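Local atomic coordinates of putative HTH-type transcriptional regulator YwnA (Bacillus subtilis subsp. subtilis, PDB entry 1XD7), a protein that probably binds DNA through a winged helix-turn-helix domain and regulates transcription. Residues V40-M43 and I44-K48. Sequence-based numbering, arbitrary orientation.
Sequences VRRM and ISLLK. With SO4 (sulfate ion), chain B.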
loop_
_atom_site.group_PDB
_atom_site.type_symbol
_atom_site.label_atom_id
_atom_site.label_comp_id
_atom_site.label_asym_id
_atom_site.label_seq_id
_atom_site.Cartn_x
_atom_site.Cartn_y
_atom_site.Cartn_z
ATOM N N VAL A 40 13.795 -13.626 -10.358
ATOM C CA VAL A 40 13.545 -13.327 -11.752
ATOM C C VAL A 40 12.792 -14.460 -12.454
ATOM O O VAL A 40 11.769 -14.235 -13.116
ATOM C CB VAL A 40 14.883 -13.044 -12.483
ATOM C CG1 VAL A 40 14.630 -12.787 -13.947
ATOM C CG2 VAL A 40 15.579 -11.848 -11.848
ATOM N N ARG A 41 13.278 -15.682 -12.314
ATOM C CA ARG A 41 12.597 -16.778 -12.980
ATOM C C ARG A 41 11.184 -16.902 -12.425
ATOM O O ARG A 41 10.233 -17.105 -13.177
ATOM C CB ARG A 41 13.358 -18.082 -12.782
ATOM C CG ARG A 41 14.847 -17.959 -13.010
ATOM C CD ARG A 41 15.520 -19.322 -13.033
ATOM N NE ARG A 41 15.425 -19.905 -14.361
ATOM C CZ ARG A 41 16.323 -19.708 -15.319
ATOM N NH1 ARG A 41 17.390 -18.955 -15.088
ATOM N NH2 ARG A 41 16.144 -20.246 -16.513
ATOM N N ARG A 42 11.053 -16.775 -11.105
ATOM C CA ARG A 42 9.747 -16.856 -10.443
ATOM C C ARG A 42 8.819 -15.794 -11.037
ATOM O O ARG A 42 7.733 -16.095 -11.539
ATOM C CB ARG A 42 9.913 -16.639 -8.932
ATOM C CG ARG A 42 8.605 -16.537 -8.127
ATOM C CD ARG A 42 7.701 -17.749 -8.314
ATOM N NE ARG A 42 6.488 -17.667 -7.501
ATOM C CZ ARG A 42 5.496 -18.548 -7.559
ATOM N NH1 ARG A 42 5.568 -19.579 -8.390
ATOM N NH2 ARG A 42 4.423 -18.395 -6.795
ATOM N N MET A 43 9.261 -14.547 -10.973
ATOM C CA MET A 43 8.501 -13.454 -11.538
ATOM C C MET A 43 8.124 -13.800 -12.974
ATOM O O MET A 43 6.990 -13.572 -13.400
ATOM C CB MET A 43 9.337 -12.186 -11.525
ATOM C CG MET A 43 9.654 -11.729 -10.148
ATOM S SD MET A 43 8.131 -11.358 -9.290
ATOM C CE MET A 43 8.694 -10.136 -8.310
ATOM N N ILE A 44 9.059 -14.382 -13.712
ATOM C CA ILE A 44 8.779 -14.731 -15.095
ATOM C C ILE A 44 7.790 -15.876 -15.306
ATOM O O ILE A 44 7.126 -15.932 -16.344
ATOM C CB ILE A 44 10.084 -15.009 -15.864
ATOM C CG1 ILE A 44 10.886 -13.712 -15.981
ATOM C CG2 ILE A 44 9.777 -15.529 -17.261
ATOM C CD1 ILE A 44 12.265 -13.882 -16.610
ATOM N N SER A 45 7.679 -16.791 -14.348
ATOM C CA SER A 45 6.713 -17.888 -14.494
ATOM C C SER A 45 5.333 -17.293 -14.238
ATOM O O SER A 45 4.355 -17.638 -14.898
ATOM C CB SER A 45 6.973 -18.988 -13.474
ATOM O OG SER A 45 8.237 -18.802 -12.863
ATOM N N LEU A 46 5.268 -16.388 -13.272
ATOM C CA LEU A 46 4.016 -15.740 -12.940
ATOM C C LEU A 46 3.534 -14.933 -14.138
ATOM O O LEU A 46 2.403 -15.102 -14.603
ATOM C CB LEU A 46 4.218 -14.837 -11.730
ATOM C CG LEU A 46 4.639 -15.624 -10.488
ATOM C CD1 LEU A 46 5.022 -14.671 -9.373
ATOM C CD2 LEU A 46 3.505 -16.547 -10.061
ATOM N N LEU A 47 4.403 -14.067 -14.649
ATOM C CA LEU A 47 4.051 -13.244 -15.796
ATOM C C LEU A 47 3.563 -14.098 -16.957
ATOM O O LEU A 47 2.633 -13.722 -17.667
ATOM C CB LEU A 47 5.250 -12.401 -16.213
ATOM C CG LEU A 47 5.525 -11.325 -15.167
ATOM C CD1 LEU A 47 6.921 -10.762 -15.322
ATOM C CD2 LEU A 47 4.475 -10.233 -15.302
ATOM N N LYS A 48 4.181 -15.252 -17.159
ATOM C CA LYS A 48 3.732 -16.113 -18.233
ATOM C C LYS A 48 2.413 -16.754 -17.835
ATOM O O LYS A 48 1.495 -16.861 -18.646
ATOM C CB LYS A 48 4.767 -17.184 -18.523
ATOM C CG LYS A 48 6.005 -16.626 -19.213
ATOM C CD LYS A 48 6.920 -17.728 -19.695
ATOM C CE LYS A 48 7.435 -18.557 -18.538
ATOM N NZ LYS A 48 8.439 -19.556 -19.010
HETATM S S SO4 B . 15.939 -18.739 -19.649
HETATM O O1 SO4 B . 16.905 -19.595 -18.950
HETATM O O2 SO4 B . 16.542 -17.413 -19.873
HETATM O O3 SO4 B . 15.565 -19.371 -20.928
HETATM O O4 SO4 B . 14.724 -18.580 -18.834
#
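Arg-42 and Leu-46, one turn apart on helix 37-49, meet where methyl CD2 of Leu-46 sits over one face of the Arg-42 guanidinium, 3.8 Å from its CZ. The arginine reaches this place because CG is anti to the backbone N (chi1 173°) and the chain then bends at chi2 (56°), which carries the guanidinium forward along the helix toward Leu-46. Leucine suits the position: its branched end offers a methyl to the face of the flat cation, where no N-H points. With Leu-46 cut back to an alanine, the guanidinium would probably lose the methyl over its face and be freer to swing.

Beside this pair, Ser-45 turns back on its own helix. A chi1 of -13°, nearly eclipsed rather than staggered, sets OG against the carbonyl one turn back: it donates to Arg-41 O at 2.6 Å, the same oxygen that accepts Ser-45 N at 2.8 Å. The Arg-41 side chain instead extends outward, and its NH2 gives a hydrogen bond to sulfate O1 at 2.6 Å; Ser-26 and Gly-61 also bind this ion.

On the buried side, Val-40 CG1 lies 3.7 Å from Ile-44 CD1, two beta-branched residues side by side that pack against Ile-14 of helix 7-19. Helix 37-49 closes the predicted helix-turn-helix. Its apolar face packs into the domain, while Arg-41 holds a sulfate probably from the crystallisation liquor, consistent with, though no proof of, a phosphate-binding role.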